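Orotidine 5'-phosphate decarboxylase (Methanocaldococcus jannaschii, PDB 4LUI) probably catalyses, as a homodimeric TIM-barrel lyase, the decarboxylation of orotidine 5'-monophosphate to UMP, the last step of de novo UMP synthesis. Local coordinates at residues R33-K38 with Q218-E223; E170-I175 with L199-E204. One frame throughout, in Å; residues are numbered along the deposited sequence.

Overall arrangement
Both interactions lie on the outer, helical layer of one closed barrel of eight parallel strands. Interaction 1 joins the start of helix 33-43, which follows the first strand, to the start of helix 220-230, the last of the chain, which comes after the eighth strand and the short helix 212-215. It therefore brings the two ends of the barrel together around its circumference. Interaction 2 is nested within that span. It joins helix 169-179, between the sixth and seventh strands, to residues 199-204, which lie in the loop between the seventh and eighth. The two contacts do not touch: their centres are 30 Å apart and their nearest atoms about 13 Å. Each links successive connections around the same barrel, one of them across its closure.

Interaction 1 (R33-K38 with Q218-E223); sequences RDRALK and QNPKEE
Arg35 reaches from the first turns of helix 33-43 toward the turn that leads into the helix beginning at Pro220. The direct contacts are loose. Its NH2 lies 4.3 Å from NE2 of Gln218 and 4.4 Å from CG of Pro220, and both approach the guanidinium obliquely. No direct hydrogen bond joins the two segments. A water provides the polar link instead. It accepts from Arg35 NH1 at 3.0 Å and donates to the backbone O of Gln218 at 2.9 Å. Just before the segment, NH2 of Arg35 also donates to the carbonyl oxygens of Tyr215 and Ser217. The arginine thus holds three backbone carbonyls, two directly and that of Gln218 through the water. Its side chain leaves the helix with CG anti to the backbone N (chi1 178°), bends once at chi2, and is extended again at chi3. This carries the guanidinium to the turn ahead of Pro220.

Further out, Pro220 also packs on Asp42 and Val43, later in helix 33-43, and the backbone N of Lys221 donates to the Asp42 carboxylate. The first and last helices of the chain are tied together in this way, an adjacency that accompanies ring closure in the TIM-barrel fold of OMP decarboxylases.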
loop_
_atom_site.group_PDB
_atom_site.type_symbol
_atom_site.label_atom_id
_atom_site.label_comp_id
_atom_site.label_asym_id
_atom_site.label_seq_id
_atom_site.Cartn_x
_atom_site.Cartn_y
_atom_site.Cartn_z
ATOM N N ARG B 33 12.469 9.872 -12.298
ATOM C CA ARG B 33 11.435 10.859 -12.586
ATOM C C ARG B 33 11.626 11.523 -13.949
ATOM O O ARG B 33 10.636 11.830 -14.614
ATOM C CB ARG B 33 11.296 11.893 -11.463
ATOM C CG ARG B 33 12.381 12.937 -11.436
ATOM C CD ARG B 33 12.192 13.911 -10.278
ATOM N NE ARG B 33 11.034 14.789 -10.436
ATOM C CZ ARG B 33 10.979 15.810 -11.285
ATOM N NH1 ARG B 33 12.006 16.076 -12.081
ATOM N NH2 ARG B 33 9.892 16.565 -11.349
ATOM N N ASP B 34 12.879 11.714 -14.369
ATOM C CA ASP B 34 13.182 12.270 -15.694
ATOM C C ASP B 34 12.640 11.345 -16.782
ATOM O O ASP B 34 12.010 11.793 -17.746
ATOM C CB ASP B 34 14.693 12.440 -15.903
ATOM C CG ASP B 34 15.305 13.489 -14.991
ATOM O OD1 ASP B 34 14.551 14.320 -14.436
ATOM O OD2 ASP B 34 16.549 13.483 -14.845
ATOM N N ARG B 35 12.902 10.053 -16.625
ATOM C CA ARG B 35 12.419 9.064 -17.578
ATOM C C ARG B 35 10.892 9.074 -17.626
ATOM O O ARG B 35 10.296 9.019 -18.698
ATOM C CB ARG B 35 12.928 7.675 -17.200
ATOM C CG ARG B 35 12.448 6.555 -18.101
ATOM C CD ARG B 35 12.997 6.666 -19.518
ATOM N NE ARG B 35 12.525 5.552 -20.348
ATOM C CZ ARG B 35 12.554 5.537 -21.676
ATOM N NH1 ARG B 35 13.036 6.575 -22.349
ATOM N NH2 ARG B 35 12.089 4.485 -22.338
ATOM N N ALA B 36 10.270 9.137 -16.449
ATOM C CA ALA B 36 8.815 9.162 -16.345
ATOM C C ALA B 36 8.263 10.364 -17.099
ATOM O O ALA B 36 7.296 10.255 -17.848
ATOM C CB ALA B 36 8.389 9.203 -14.880
ATOM N N LEU B 37 8.897 11.513 -16.920
ATOM C CA LEU B 37 8.396 12.727 -17.550
ATOM C C LEU B 37 8.596 12.690 -19.062
ATOM O O LEU B 37 7.761 13.190 -19.817
ATOM C CB LEU B 37 9.061 13.960 -16.937
ATOM C CG LEU B 37 8.581 14.241 -15.510
ATOM C CD1 LEU B 37 9.305 15.426 -14.888
ATOM C CD2 LEU B 37 7.066 14.457 -15.471
ATOM N N LYS B 38 9.707 12.099 -19.501
ATOM C CA LYS B 38 9.979 11.959 -20.924
ATOM C C LYS B 38 8.901 11.107 -21.586
ATOM O O LYS B 38 8.380 11.449 -22.645
ATOM C CB LYS B 38 11.351 11.331 -21.170
ATOM C CG LYS B 38 11.651 11.156 -22.652
ATOM C CD LYS B 38 12.942 10.370 -22.913
ATOM C CE LYS B 38 14.184 11.168 -22.539
ATOM N NZ LYS B 38 14.273 12.464 -23.269
ATOM N N GLN B 218 12.541 2.671 -26.682
ATOM C CA GLN B 218 13.173 3.960 -26.961
ATOM C C GLN B 218 12.219 4.883 -27.714
ATOM O O GLN B 218 12.465 6.089 -27.835
ATOM C CB GLN B 218 14.476 3.782 -27.744
ATOM C CG GLN B 218 15.592 3.147 -26.929
ATOM C CD GLN B 218 15.802 3.848 -25.597
ATOM O OE1 GLN B 218 16.192 5.019 -25.550
ATOM N NE2 GLN B 218 15.536 3.138 -24.509
ATOM N N ASN B 219 11.121 4.316 -28.206
ATOM C CA ASN B 219 10.122 5.095 -28.920
ATOM C C ASN B 219 8.738 4.827 -28.355
ATOM O O ASN B 219 7.891 4.215 -29.004
ATOM C CB ASN B 219 10.191 4.819 -30.423
ATOM C CG ASN B 219 11.557 5.137 -31.000
ATOM O OD1 ASN B 219 12.322 4.236 -31.353
ATOM N ND2 ASN B 219 11.881 6.426 -31.085
ATOM N N PRO B 220 8.518 5.282 -27.120
ATOM C CA PRO B 220 7.245 4.989 -26.462
ATOM C C PRO B 220 6.046 5.555 -27.225
ATOM O O PRO B 220 4.971 4.964 -27.103
ATOM C CB PRO B 220 7.383 5.663 -25.091
ATOM C CG PRO B 220 8.837 5.939 -24.926
ATOM C CD PRO B 220 9.407 6.108 -26.286
ATOM N N LYS B 221 6.210 6.650 -27.972
ATOM C CA LYS B 221 5.085 7.227 -28.723
ATOM C C LYS B 221 4.521 6.220 -29.719
ATOM O O LYS B 221 3.307 5.990 -29.756
ATOM C CB LYS B 221 5.476 8.526 -29.444
ATOM C CG LYS B 221 4.320 9.200 -30.187
ATOM C CD LYS B 221 4.776 10.434 -30.959
ATOM C CE LYS B 221 5.178 11.545 -30.005
ATOM N NZ LYS B 221 5.826 12.686 -30.714
ATOM N N GLU B 222 5.403 5.610 -30.508
ATOM C CA GLU B 222 4.997 4.615 -31.502
ATOM C C GLU B 222 4.344 3.392 -30.862
ATOM O O GLU B 222 3.419 2.808 -31.433
ATOM C CB GLU B 222 6.198 4.147 -32.324
ATOM C CG GLU B 222 6.915 5.236 -33.090
ATOM C CD GLU B 222 8.219 4.739 -33.689
ATOM O OE1 GLU B 222 9.080 5.578 -34.031
ATOM O OE2 GLU B 222 8.378 3.504 -33.812
ATOM N N GLU B 223 4.858 2.977 -29.706
ATOM C CA GLU B 223 4.268 1.850 -28.989
ATOM C C GLU B 223 2.875 2.198 -28.483
ATOM O O GLU B 223 1.946 1.404 -28.624
ATOM C CB GLU B 223 5.166 1.390 -27.832
ATOM C CG GLU B 223 6.560 1.005 -28.274
ATOM C CD GLU B 223 6.558 0.072 -29.473
ATOM O OE1 GLU B 223 5.835 -0.944 -29.442
ATOM O OE2 GLU B 223 7.282 0.360 -30.446
HETATM O O HOH W 1 12.663 7.454 -25.237
#

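Interaction 2 (E170-I175 with L199-E204); sequences ERLKEI and LNILDE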
loop_
_atom_site.group_PDB
_atom_site.type_symbol
_atom_site.label_atom_id
_atom_site.label_comp_id
_atom_site.label_asym_id
_atom_site.label_seq_id
_atom_site.Cartn_x
_atom_site.Cartn_y
_atom_site.Cartn_z
ATOM N N GLU B 170 -13.440 -15.611 -19.547
ATOM C CA GLU B 170 -14.693 -16.070 -18.963
ATOM C C GLU B 170 -14.841 -15.545 -17.537
ATOM O O GLU B 170 -15.940 -15.222 -17.096
ATOM C CB GLU B 170 -14.776 -17.597 -18.990
ATOM C CG GLU B 170 -14.737 -18.209 -20.396
ATOM C CD GLU B 170 -13.324 -18.479 -20.914
ATOM O OE1 GLU B 170 -12.343 -18.026 -20.288
ATOM O OE2 GLU B 170 -13.202 -19.162 -21.955
ATOM N N ARG B 171 -13.725 -15.460 -16.819
ATOM C CA ARG B 171 -13.734 -14.946 -15.453
ATOM C C ARG B 171 -13.945 -13.434 -15.428
ATOM O O ARG B 171 -14.651 -12.907 -14.563
ATOM C CB ARG B 171 -12.439 -15.327 -14.734
ATOM C CG ARG B 171 -12.285 -14.741 -13.343
ATOM C CD ARG B 171 -13.355 -15.261 -12.376
ATOM N NE ARG B 171 -13.303 -14.506 -11.126
ATOM C CZ ARG B 171 -14.275 -14.468 -10.221
ATOM N NH1 ARG B 171 -15.399 -15.157 -10.400
ATOM N NH2 ARG B 171 -14.121 -13.728 -9.133
ATOM N N LEU B 172 -13.329 -12.734 -16.380
ATOM C CA LEU B 172 -13.521 -11.289 -16.502
ATOM C C LEU B 172 -15.000 -10.959 -16.738
ATOM O O LEU B 172 -15.554 -10.037 -16.132
ATOM C CB LEU B 172 -12.646 -10.737 -17.638
ATOM C CG LEU B 172 -12.640 -9.218 -17.840
ATOM C CD1 LEU B 172 -12.208 -8.501 -16.572
ATOM C CD2 LEU B 172 -11.704 -8.852 -18.989
ATOM N N LYS B 173 -15.648 -11.736 -17.595
ATOM C CA LYS B 173 -17.074 -11.555 -17.842
ATOM C C LYS B 173 -17.889 -11.726 -16.555
ATOM O O LYS B 173 -18.813 -10.961 -16.289
ATOM C CB LYS B 173 -17.554 -12.521 -18.926
ATOM C CG LYS B 173 -19.009 -12.343 -19.314
ATOM C CD LYS B 173 -19.364 -13.213 -20.505
ATOM C CE LYS B 173 -20.803 -12.988 -20.960
ATOM N NZ LYS B 173 -21.795 -13.550 -19.999
ATOM N N GLU B 174 -17.533 -12.717 -15.746
ATOM C CA GLU B 174 -18.235 -12.947 -14.487
ATOM C C GLU B 174 -18.060 -11.764 -13.533
ATOM O O GLU B 174 -19.008 -11.340 -12.868
ATOM C CB GLU B 174 -17.744 -14.237 -13.828
ATOM C CG GLU B 174 -18.126 -15.482 -14.590
ATOM C CD GLU B 174 -17.490 -16.739 -14.021
ATOM O OE1 GLU B 174 -16.389 -16.644 -13.447
ATOM O OE2 GLU B 174 -18.099 -17.820 -14.147
ATOM N N ILE B 175 -16.843 -11.242 -13.471
ATOM C CA ILE B 175 -16.542 -10.095 -12.627
ATOM C C ILE B 175 -17.368 -8.858 -13.024
ATOM O O ILE B 175 -17.980 -8.221 -12.173
ATOM C CB ILE B 175 -15.028 -9.784 -12.643
ATOM C CG1 ILE B 175 -14.249 -10.955 -12.034
ATOM C CG2 ILE B 175 -14.729 -8.528 -11.870
ATOM C CD1 ILE B 175 -12.768 -10.925 -12.370
ATOM N N LEU B 199 -11.755 -7.735 -25.597
ATOM C CA LEU B 199 -12.232 -6.454 -26.111
ATOM C C LEU B 199 -13.734 -6.445 -26.381
ATOM O O LEU B 199 -14.367 -5.395 -26.334
ATOM C CB LEU B 199 -11.456 -6.040 -27.366
ATOM C CG LEU B 199 -9.963 -5.775 -27.156
ATOM C CD1 LEU B 199 -9.332 -5.187 -28.417
ATOM C CD2 LEU B 199 -9.733 -4.862 -25.964
ATOM N N ASN B 200 -14.306 -7.611 -26.656
ATOM C CA ASN B 200 -15.751 -7.706 -26.862
ATOM C C ASN B 200 -16.532 -7.716 -25.548
ATOM O O ASN B 200 -17.756 -7.572 -25.539
ATOM C CB ASN B 200 -16.097 -8.933 -27.708
ATOM C CG ASN B 200 -15.357 -10.175 -27.260
ATOM O OD1 ASN B 200 -15.224 -10.433 -26.067
ATOM N ND2 ASN B 200 -14.857 -10.948 -28.220
ATOM N N ILE B 201 -15.803 -7.889 -24.447
ATOM C CA ILE B 201 -16.363 -7.881 -23.101
ATOM C C ILE B 201 -16.346 -6.464 -22.545
ATOM O O ILE B 201 -17.215 -6.079 -21.774
ATOM C CB ILE B 201 -15.526 -8.784 -22.160
ATOM C CG1 ILE B 201 -15.538 -10.230 -22.660
ATOM C CG2 ILE B 201 -16.030 -8.715 -20.719
ATOM C CD1 ILE B 201 -14.831 -11.202 -21.737
ATOM N N LEU B 202 -15.355 -5.686 -22.965
ATOM C CA LEU B 202 -15.139 -4.350 -22.428
ATOM C C LEU B 202 -15.854 -3.275 -23.241
ATOM O O LEU B 202 -16.228 -3.504 -24.392
ATOM C CB LEU B 202 -13.636 -4.060 -22.367
ATOM C CG LEU B 202 -12.819 -5.078 -21.566
ATOM C CD1 LEU B 202 -11.325 -4.836 -21.757
ATOM C CD2 LEU B 202 -13.174 -5.044 -20.082
ATOM N N ASP B 203 -16.075 -2.111 -22.633
ATOM C CA ASP B 203 -16.625 -0.970 -23.365
ATOM C C ASP B 203 -15.838 0.310 -23.098
ATOM O O ASP B 203 -14.749 0.267 -22.491
ATOM C CB ASP B 203 -18.141 -0.785 -23.125
ATOM C CG ASP B 203 -18.493 -0.415 -21.689
ATOM O OD1 ASP B 203 -17.621 0.037 -20.929
ATOM O OD2 ASP B 203 -19.682 -0.562 -21.321
ATOM N N GLU B 204 -16.398 1.435 -23.531
ATOM C CA GLU B 204 -15.690 2.715 -23.524
ATOM C C GLU B 204 -15.485 3.264 -22.118
ATOM O O GLU B 204 -14.721 4.217 -21.919
ATOM C CB GLU B 204 -16.402 3.742 -24.425
ATOM C CG GLU B 204 -17.663 4.356 -23.840
ATOM C CD GLU B 204 -18.907 3.548 -24.147
ATOM O OE1 GLU B 204 -18.775 2.362 -24.523
ATOM O OE2 GLU B 204 -20.019 4.109 -24.025
#
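Ile201 lays its two branches over the backbone and the base of the Lys173 side chain. Its CD1 comes to 4.1 Å from CB of Lys173, and its CG2 lies 4.2 Å from CA of the same residue. The CA atoms of Lys173 and Ile201 are 6.5 Å apart, the nearest such pair, so the loop passes close to the helix here. The torsions of Ile201 share out these contacts. CG1 is anti to the carbonyl carbon (chi1 -61°) and carries CD1 to the lysine, while CG2 is anti to the backbone N.

CG2 also meets the preceding helical residue, lying 4.5 Å from CG of Leu172. Leu172 points toward the loop. Its CD2 reaches 4.2 Å from CD2 of Leu202, so the two leucines meet through their terminal methyl groups. Both are buried. Leu172 also touches Val183 and Leu202 touches Thr185, so the pair lies against strand 183-186.

Lys173 contributes mainly the aliphatic start of its chain. The rest leads away from the loop and bends at chi4, and NZ forms a salt bridge with Glu177 one helical turn on. No hydrogen bond crosses between the segments, and the contact is essentially apolar. It grades from the exposed Lys173 inward to the buried leucines. Helix 169-179 and the loop before strand 207-210 thus pack side by side over strand 183-186, as neighbouring connections do in the outer layer of a TIM barrel.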